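Local atomic coordinates of N-acylethanolamine-hydrolyzing acid amidase beta-subunit (Caenorhabditis elegans, PDB entry 6DY3), a protein that probably hydrolyses bioactive fatty acid amides such as N-palmitoylethanolamine to ethanolamine and free fatty acids, as the beta subunit of an autocatalytically cleaved lysosomal amidase. Residues G40-T48 with L56-Y64; R205-V214 with F226-P234. All blocks are in the same frame, centred on the assembly; numbering follows the deposited sequence.

Contact 1. Residues G40-T48 with L56-Y64; sequences GTIQYSGLT and LTGQRPGEY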
loop_
_atom_site.group_PDB
_atom_site.type_symbol
_atom_site.label_atom_id
_atom_site.label_comp_id
_atom_site.label_asym_id
_atom_site.label_seq_id
_atom_site.Cartn_x
_atom_site.Cartn_y
_atom_site.Cartn_z
ATOM N N GLY B 40 5.436 -10.498 -22.110
ATOM C CA GLY B 40 6.706 -9.802 -22.138
ATOM C C GLY B 40 6.637 -8.320 -21.861
ATOM O O GLY B 40 7.642 -7.628 -22.044
ATOM N N THR B 41 5.492 -7.809 -21.417
ATOM C CA THR B 41 5.308 -6.390 -21.144
ATOM C C THR B 41 4.890 -6.193 -19.693
ATOM O O THR B 41 4.071 -6.952 -19.165
ATOM C CB THR B 41 4.255 -5.782 -22.077
ATOM O OG1 THR B 41 4.610 -6.051 -23.438
ATOM C CG2 THR B 41 4.157 -4.273 -21.874
ATOM N N ILE B 42 5.461 -5.175 -19.051
ATOM C CA ILE B 42 5.096 -4.852 -17.676
ATOM C C ILE B 42 3.694 -4.260 -17.670
ATOM O O ILE B 42 3.453 -3.188 -18.238
ATOM C CB ILE B 42 6.112 -3.890 -17.042
ATOM C CG1 ILE B 42 7.472 -4.580 -16.892
ATOM C CG2 ILE B 42 5.612 -3.405 -15.675
ATOM C CD1 ILE B 42 8.560 -3.702 -16.316
ATOM N N GLN B 43 2.764 -4.953 -17.014
ATOM C CA GLN B 43 1.406 -4.441 -16.873
ATOM C C GLN B 43 1.325 -3.416 -15.751
ATOM O O GLN B 43 0.742 -2.340 -15.921
ATOM C CB GLN B 43 0.439 -5.596 -16.615
ATOM C CG GLN B 43 0.504 -6.688 -17.665
ATOM C CD GLN B 43 0.303 -6.151 -19.061
ATOM O OE1 GLN B 43 -0.756 -5.620 -19.383
ATOM N NE2 GLN B 43 1.332 -6.263 -19.893
ATOM N N TYR B 44 1.897 -3.741 -14.598
ATOM C CA TYR B 44 1.924 -2.837 -13.461
ATOM C C TYR B 44 2.980 -3.351 -12.500
ATOM O O TYR B 44 3.396 -4.509 -12.570
ATOM C CB TYR B 44 0.553 -2.731 -12.773
ATOM C CG TYR B 44 -0.043 -4.067 -12.378
ATOM C CD1 TYR B 44 0.138 -4.581 -11.107
ATOM C CD2 TYR B 44 -0.773 -4.820 -13.287
ATOM C CE1 TYR B 44 -0.396 -5.796 -10.751
ATOM C CE2 TYR B 44 -1.314 -6.039 -12.935
ATOM C CZ TYR B 44 -1.118 -6.523 -11.668
ATOM O OH TYR B 44 -1.648 -7.739 -11.305
ATOM N N SER B 45 3.433 -2.459 -11.630
ATOM C CA SER B 45 4.446 -2.766 -10.635
ATOM C C SER B 45 3.898 -2.447 -9.251
ATOM O O SER B 45 2.869 -1.779 -9.102
ATOM C CB SER B 45 5.737 -1.980 -10.895
ATOM O OG SER B 45 6.180 -2.158 -12.229
ATOM N N GLY B 46 4.590 -2.938 -8.232
ATOM C CA GLY B 46 4.174 -2.679 -6.872
ATOM C C GLY B 46 5.225 -3.095 -5.873
ATOM O O GLY B 46 6.146 -3.858 -6.180
ATOM N N LEU B 47 5.090 -2.545 -4.674
ATOM C CA LEU B 47 5.830 -3.009 -3.513
ATOM C C LEU B 47 4.928 -3.941 -2.717
ATOM O O LEU B 47 3.711 -3.741 -2.648
ATOM C CB LEU B 47 6.288 -1.833 -2.652
ATOM C CG LEU B 47 7.413 -0.967 -3.228
ATOM C CD1 LEU B 47 7.531 0.348 -2.464
ATOM C CD2 LEU B 47 8.735 -1.711 -3.194
ATOM N N THR B 48 5.509 -5.003 -2.183
ATOM C CA THR B 48 4.749 -5.911 -1.342
ATOM C C THR B 48 5.743 -6.673 -0.477
ATOM O O THR B 48 6.928 -6.325 -0.407
ATOM C CB THR B 48 3.859 -6.838 -2.181
ATOM O OG1 THR B 48 3.017 -7.604 -1.310
ATOM C CG2 THR B 48 4.698 -7.781 -3.049
ATOM N N LEU B 56 -0.385 -2.632 -2.134
ATOM C CA LEU B 56 -0.810 -1.415 -1.460
ATOM C C LEU B 56 0.007 -0.193 -1.857
ATOM O O LEU B 56 -0.384 0.929 -1.514
ATOM C CB LEU B 56 -0.743 -1.592 0.065
ATOM C CG LEU B 56 -1.653 -2.686 0.633
ATOM C CD1 LEU B 56 -1.437 -2.825 2.125
ATOM C CD2 LEU B 56 -3.123 -2.409 0.329
ATOM N N THR B 57 1.119 -0.377 -2.563
ATOM C CA THR B 57 1.901 0.714 -3.138
ATOM C C THR B 57 2.307 0.249 -4.528
ATOM O O THR B 57 3.121 -0.671 -4.654
ATOM C CB THR B 57 3.137 1.036 -2.293
ATOM O OG1 THR B 57 2.760 1.241 -0.926
ATOM C CG2 THR B 57 3.850 2.280 -2.827
ATOM N N GLY B 58 1.738 0.864 -5.565
ATOM C CA GLY B 58 1.913 0.353 -6.909
ATOM C C GLY B 58 1.797 1.427 -7.965
ATOM O O GLY B 58 1.469 2.583 -7.683
ATOM N N GLN B 59 2.058 1.015 -9.205
ATOM C CA GLN B 59 2.162 1.943 -10.320
ATOM C C GLN B 59 1.744 1.261 -11.615
ATOM O O GLN B 59 2.145 0.126 -11.892
ATOM C CB GLN B 59 3.594 2.472 -10.460
ATOM C CG GLN B 59 3.779 3.476 -11.580
ATOM C CD GLN B 59 5.234 3.828 -11.802
ATOM O OE1 GLN B 59 5.643 4.967 -11.587
ATOM N NE2 GLN B 59 6.023 2.852 -12.248
ATOM N N ARG B 60 0.942 1.969 -12.407
ATOM C CA ARG B 60 0.685 1.584 -13.786
ATOM C C ARG B 60 1.632 2.407 -14.658
ATOM O O ARG B 60 1.341 3.579 -14.939
ATOM C CB ARG B 60 -0.773 1.855 -14.158
ATOM C CG ARG B 60 -1.148 1.515 -15.586
ATOM C CD ARG B 60 -1.583 0.073 -15.724
ATOM N NE ARG B 60 -2.372 -0.144 -16.934
ATOM C CZ ARG B 60 -2.895 -1.313 -17.287
ATOM N NH1 ARG B 60 -2.719 -2.384 -16.523
ATOM N NH2 ARG B 60 -3.598 -1.414 -18.407
ATOM N N PRO B 61 2.758 1.856 -15.111
ATOM C CA PRO B 61 3.807 2.705 -15.690
ATOM C C PRO B 61 3.282 3.588 -16.814
ATOM O O PRO B 61 2.536 3.143 -17.688
ATOM C CB PRO B 61 4.849 1.697 -16.187
ATOM C CG PRO B 61 4.124 0.393 -16.267
ATOM C CD PRO B 61 3.098 0.428 -15.193
ATOM N N GLY B 62 3.655 4.864 -16.762
ATOM C CA GLY B 62 3.232 5.829 -17.748
ATOM C C GLY B 62 1.855 6.417 -17.528
ATOM O O GLY B 62 1.503 7.390 -18.206
ATOM N N GLU B 63 1.062 5.876 -16.606
ATOM C CA GLU B 63 -0.336 6.278 -16.471
ATOM C C GLU B 63 -0.651 6.822 -15.085
ATOM O O GLU B 63 -1.098 7.967 -14.971
ATOM C CB GLU B 63 -1.246 5.097 -16.825
ATOM C CG GLU B 63 -1.036 4.579 -18.250
ATOM C CD GLU B 63 -1.495 5.571 -19.323
ATOM O OE1 GLU B 63 -2.131 6.591 -18.979
ATOM O OE2 GLU B 63 -1.214 5.330 -20.517
ATOM N N TYR B 64 -0.461 6.037 -14.028
ATOM C CA TYR B 64 -0.774 6.516 -12.690
ATOM C C TYR B 64 -0.084 5.639 -11.656
ATOM O O TYR B 64 0.347 4.518 -11.944
ATOM C CB TYR B 64 -2.283 6.520 -12.433
ATOM C CG TYR B 64 -2.907 5.145 -12.474
ATOM C CD1 TYR B 64 -3.108 4.420 -11.306
ATOM C CD2 TYR B 64 -3.295 4.569 -13.673
ATOM C CE1 TYR B 64 -3.680 3.167 -11.332
ATOM C CE2 TYR B 64 -3.869 3.314 -13.707
ATOM C CZ TYR B 64 -4.058 2.618 -12.534
ATOM O OH TYR B 64 -4.628 1.368 -12.566
HETATM O O HOH W 1 2.089 -3.230 -0.906
#
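S45 and Q59 pair across the beta hairpin of strands 41-49 and 57-60, two neighbours in the seven-stranded antiparallel sheet of this Ntn hydrolase. Their backbones exchange two hydrogen bonds: S45 N reaches Q59 O at 2.9 Å, and Q59 N returns a bond to S45 O, also at 2.9 Å. Toward the turn, L47 N donates to T57 O at 2.7 Å. Between these bonds lies the non-hydrogen-bonded pair of glycines G46 and G58, which bring no side chains and let their CA atoms come within 3.8 Å.

Apolar contacts are few. L47 and T57 lie side by side and point the same way, with L47 CD1 4.2 Å from T57 CG2. T57 OG1 stands beside the backbone N (chi1 -52°) and makes a weak hydrogen bond to R17, a residue probably important for activity. At the far end, where Q43 and Y44 form a classic beta bulge opposite F36, I42 CG2 meets P61 CG at 4.1 Å.

The longest side chain to cross is that of R60, whose NH1 also makes weak hydrogen bonds to the carbonyls of L100 and E101. Y44 OH is bonded to E101 and R97. R60 bends at its second torsion (chi2 88°), bringing CD to 3.4 Å from Q43 O, and its guanidinium loosely turns an edge to the tyrosine, with NH1 4.5 Å from Y44 CD2.

Contact 2. Residues R205-V214 with F226-P234; sequences RNNLTVFSTV and FRQSTWILP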
loop_
_atom_site.group_PDB
_atom_site.type_symbol
_atom_site.label_atom_id
_atom_site.label_comp_id
_atom_site.label_asym_id
_atom_site.label_seq_id
_atom_site.Cartn_x
_atom_site.Cartn_y
_atom_site.Cartn_z
ATOM N N ARG B 205 9.992 10.265 8.517
ATOM C CA ARG B 205 10.762 9.063 8.797
ATOM C C ARG B 205 10.863 8.916 10.308
ATOM O O ARG B 205 11.129 9.891 11.013
ATOM C CB ARG B 205 12.154 9.157 8.163
ATOM C CG ARG B 205 13.197 8.240 8.779
ATOM C CD ARG B 205 14.532 8.366 8.060
ATOM N NE ARG B 205 15.151 9.678 8.250
ATOM C CZ ARG B 205 16.037 9.968 9.200
ATOM N NH1 ARG B 205 16.425 9.042 10.066
ATOM N NH2 ARG B 205 16.542 11.191 9.281
ATOM N N ASN B 206 10.647 7.699 10.805
ATOM C CA ASN B 206 10.617 7.463 12.243
ATOM C C ASN B 206 10.996 6.010 12.517
ATOM O O ASN B 206 11.350 5.257 11.608
ATOM C CB ASN B 206 9.246 7.811 12.819
ATOM C CG ASN B 206 8.136 7.076 12.130
ATOM O OD1 ASN B 206 7.972 5.872 12.331
ATOM N ND2 ASN B 206 7.363 7.788 11.305
ATOM N N ASN B 207 10.931 5.624 13.794
ATOM C CA ASN B 207 11.384 4.294 14.199
ATOM C C ASN B 207 10.567 3.181 13.551
ATOM O O ASN B 207 11.063 2.057 13.407
ATOM C CB ASN B 207 11.323 4.162 15.722
ATOM C CG ASN B 207 12.366 5.004 16.423
ATOM O OD1 ASN B 207 13.458 5.224 15.895
ATOM N ND2 ASN B 207 12.038 5.482 17.624
ATOM N N LEU B 208 9.318 3.452 13.183
ATOM C CA LEU B 208 8.461 2.430 12.595
ATOM C C LEU B 208 8.503 2.412 11.075
ATOM O O LEU B 208 7.881 1.538 10.467
ATOM C CB LEU B 208 7.013 2.628 13.058
ATOM C CG LEU B 208 6.817 2.614 14.573
ATOM C CD1 LEU B 208 5.354 2.748 14.904
ATOM C CD2 LEU B 208 7.389 1.351 15.194
ATOM N N THR B 209 9.226 3.332 10.445
ATOM C CA THR B 209 9.235 3.402 8.990
ATOM C C THR B 209 9.970 2.194 8.416
ATOM O O THR B 209 11.146 1.972 8.721
ATOM C CB THR B 209 9.880 4.704 8.525
ATOM O OG1 THR B 209 9.256 5.813 9.181
ATOM C CG2 THR B 209 9.722 4.863 7.022
ATOM N N VAL B 210 9.264 1.408 7.599
ATOM C CA VAL B 210 9.872 0.246 6.954
ATOM C C VAL B 210 10.624 0.665 5.699
ATOM O O VAL B 210 11.816 0.372 5.539
ATOM C CB VAL B 210 8.803 -0.817 6.637
ATOM C CG1 VAL B 210 9.395 -1.955 5.795
ATOM C CG2 VAL B 210 8.219 -1.362 7.918
ATOM N N PHE B 211 9.934 1.338 4.780
ATOM C CA PHE B 211 10.566 1.803 3.558
ATOM C C PHE B 211 10.044 3.179 3.183
ATOM O O PHE B 211 8.980 3.615 3.627
ATOM C CB PHE B 211 10.351 0.835 2.382
ATOM C CG PHE B 211 8.912 0.681 1.952
ATOM C CD1 PHE B 211 8.280 1.664 1.209
ATOM C CD2 PHE B 211 8.220 -0.482 2.233
ATOM C CE1 PHE B 211 6.977 1.511 0.804
ATOM C CE2 PHE B 211 6.914 -0.643 1.819
ATOM C CZ PHE B 211 6.293 0.350 1.104
ATOM N N SER B 212 10.821 3.848 2.341
ATOM C CA SER B 212 10.437 5.089 1.686
ATOM C C SER B 212 10.557 4.870 0.185
ATOM O O SER B 212 11.516 4.243 -0.273
ATOM C CB SER B 212 11.331 6.259 2.114
ATOM O OG SER B 212 11.217 6.552 3.491
ATOM N N THR B 213 9.591 5.382 -0.579
ATOM C CA THR B 213 9.577 5.184 -2.020
ATOM C C THR B 213 9.091 6.448 -2.711
ATOM O O THR B 213 8.375 7.269 -2.132
ATOM C CB THR B 213 8.696 3.986 -2.420
ATOM O OG1 THR B 213 8.892 3.677 -3.806
ATOM C CG2 THR B 213 7.235 4.283 -2.179
ATOM N N VAL B 214 9.510 6.599 -3.963
ATOM C CA VAL B 214 9.073 7.694 -4.816
ATOM C C VAL B 214 8.629 7.101 -6.143
ATOM O O VAL B 214 9.279 6.197 -6.681
ATOM C CB VAL B 214 10.185 8.744 -5.033
ATOM C CG1 VAL B 214 9.686 9.871 -5.929
ATOM C CG2 VAL B 214 10.684 9.296 -3.697
ATOM N N PHE B 226 10.971 3.438 -10.664
ATOM C CA PHE B 226 10.346 2.810 -9.505
ATOM C C PHE B 226 11.118 1.583 -9.038
ATOM O O PHE B 226 11.106 1.259 -7.844
ATOM C CB PHE B 226 8.904 2.438 -9.851
ATOM C CG PHE B 226 8.115 1.878 -8.701
ATOM C CD1 PHE B 226 7.084 0.978 -8.936
ATOM C CD2 PHE B 226 8.379 2.266 -7.392
ATOM C CE1 PHE B 226 6.343 0.460 -7.888
ATOM C CE2 PHE B 226 7.646 1.753 -6.337
ATOM C CZ PHE B 226 6.623 0.850 -6.584
ATOM N N ARG B 227 11.788 0.888 -9.959
ATOM C CA ARG B 227 12.521 -0.331 -9.631
ATOM C C ARG B 227 13.753 -0.070 -8.774
ATOM O O ARG B 227 14.318 -1.023 -8.226
ATOM C CB ARG B 227 12.936 -1.049 -10.920
ATOM C CG ARG B 227 13.344 -2.496 -10.725
ATOM C CD ARG B 227 13.681 -3.181 -12.049
ATOM N NE ARG B 227 12.562 -3.145 -12.993
ATOM C CZ ARG B 227 12.498 -2.376 -14.081
ATOM N NH1 ARG B 227 13.502 -1.563 -14.399
ATOM N NH2 ARG B 227 11.425 -2.425 -14.863
ATOM N N GLN B 228 14.185 1.187 -8.650
ATOM C CA GLN B 228 15.383 1.526 -7.892
ATOM C C GLN B 228 15.167 2.689 -6.930
ATOM O O GLN B 228 16.132 3.141 -6.304
ATOM C CB GLN B 228 16.536 1.857 -8.848
ATOM C CG GLN B 228 16.234 2.999 -9.818
ATOM C CD GLN B 228 16.403 4.377 -9.203
ATOM O OE1 GLN B 228 17.493 4.750 -8.763
ATOM N NE2 GLN B 228 15.313 5.133 -9.150
ATOM N N SER B 229 13.935 3.188 -6.800
ATOM C CA SER B 229 13.652 4.366 -5.991
ATOM C C SER B 229 13.281 4.048 -4.543
ATOM O O SER B 229 13.153 4.975 -3.736
ATOM C CB SER B 229 12.522 5.175 -6.637
ATOM O OG SER B 229 11.317 4.435 -6.637
ATOM N N THR B 230 13.096 2.783 -4.187
ATOM C CA THR B 230 12.679 2.439 -2.836
ATOM C C THR B 230 13.880 2.218 -1.933
ATOM O O THR B 230 14.904 1.679 -2.354
ATOM C CB THR B 230 11.800 1.193 -2.842
ATOM O OG1 THR B 230 10.702 1.408 -3.732
ATOM C CG2 THR B 230 11.264 0.902 -1.455
ATOM N N TRP B 231 13.724 2.616 -0.674
ATOM C CA TRP B 231 14.793 2.599 0.315
ATOM C C TRP B 231 14.273 1.907 1.563
ATOM O O TRP B 231 13.324 2.386 2.192
ATOM C CB TRP B 231 15.246 4.027 0.625
ATOM C CG TRP B 231 16.292 4.162 1.681
ATOM C CD1 TRP B 231 16.108 4.596 2.959
ATOM C CD2 TRP B 231 17.698 3.888 1.549
ATOM N NE1 TRP B 231 17.308 4.604 3.638
ATOM C CE2 TRP B 231 18.298 4.174 2.792
ATOM C CE3 TRP B 231 18.505 3.425 0.502
ATOM C CZ2 TRP B 231 19.661 4.010 3.018
ATOM C CZ3 TRP B 231 19.857 3.264 0.730
ATOM C CH2 TRP B 231 20.422 3.555 1.977
ATOM N N ILE B 232 14.869 0.774 1.908
ATOM C CA ILE B 232 14.538 0.085 3.148
ATOM C C ILE B 232 15.387 0.699 4.253
ATOM O O ILE B 232 16.621 0.676 4.185
ATOM C CB ILE B 232 14.780 -1.426 3.026
ATOM C CG1 ILE B 232 13.935 -1.987 1.882
ATOM C CG2 ILE B 232 14.448 -2.121 4.349
ATOM C CD1 ILE B 232 14.161 -3.443 1.610
ATOM N N LEU B 233 14.729 1.256 5.269
ATOM C CA LEU B 233 15.478 2.068 6.213
ATOM C C LEU B 233 16.243 1.200 7.212
ATOM O O LEU B 233 15.772 0.131 7.602
ATOM C CB LEU B 233 14.545 3.011 6.958
ATOM C CG LEU B 233 14.100 4.166 6.059
ATOM C CD1 LEU B 233 12.794 3.815 5.391
ATOM C CD2 LEU B 233 13.995 5.469 6.804
ATOM N N PRO B 234 17.432 1.647 7.644
ATOM C CA PRO B 234 18.202 0.922 8.662
ATOM C C PRO B 234 17.541 0.974 10.037
ATOM O O PRO B 234 16.860 1.948 10.372
ATOM C CB PRO B 234 19.551 1.651 8.664
ATOM C CG PRO B 234 19.245 3.011 8.164
ATOM C CD PRO B 234 18.153 2.838 7.161
ATOM O OXT PRO B 234 17.671 0.042 10.837
#
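T213 and T230 meet hydroxyl to hydroxyl, OG1 to OG1 at 2.9 Å, where either may be the donor. T213 turns OG1 anti to its backbone N (chi1 -170°), aiming it across at T230 and also at the rim of the F226 ring: T213 OG1 lies in the ring plane, 3.4 Å from F226 CE2. S229 OG sits in that same plane, likewise at the ring edge, and donates to V214 O at 2.7 Å within the carbonyl plane. An alanine in place of S229 removes the hydroxyl that donates to V214 O, and the loop before T230 is likely to be held less firmly against strand 209-215.

The CG2 methyl of T230 also reaches F211 CB, obliquely and at 3.9 Å, while the F211 ring packs on L47. L233 buries the largest area of any residue here. Its two methyls diverge: CD1 rests 3.5 Å from F211 CA and beside T209 CG2, and CD2 lies against CG and CD, the aliphatic part of R205, whose NE is bonded to S200 O.

Backbone bonds fix these groups in register. S212 and W231 form a hydrogen-bonded pair, with S212 N to W231 O at 2.9 Å and the return bond from W231 N to S212 O at 2.8 Å; L233 N adds a third, to V210 O. I232 O accepts from R12 of the alpha-subunit chain. Within this chain, 231-232 is an edge strand of the five-stranded antiparallel sheet bearing the probable nucleophile C1, in the alpha-beta-beta-alpha sandwich of the Ntn hydrolases.

In the fold
The chain begins with the probable nucleophile C1 at the head of strand 2-7, in the five-stranded sheet, and then passes to the seven-stranded sheet. There contact 1 closes a short hairpin loop of seven residues. The chain runs on through helices and further strands before contact 2 closes an eleven-residue connection that holds most of helix 222-226. The two loops follow in series, neither nested nor crossed, with centres about 17 Å apart. They nevertheless touch: L47 packs on F211 and T230, Q59 on F226, and I42 on R227. The 41-49/57-60 hairpin of the seven-stranded sheet thereby packs against the five-stranded sheet, close to R17.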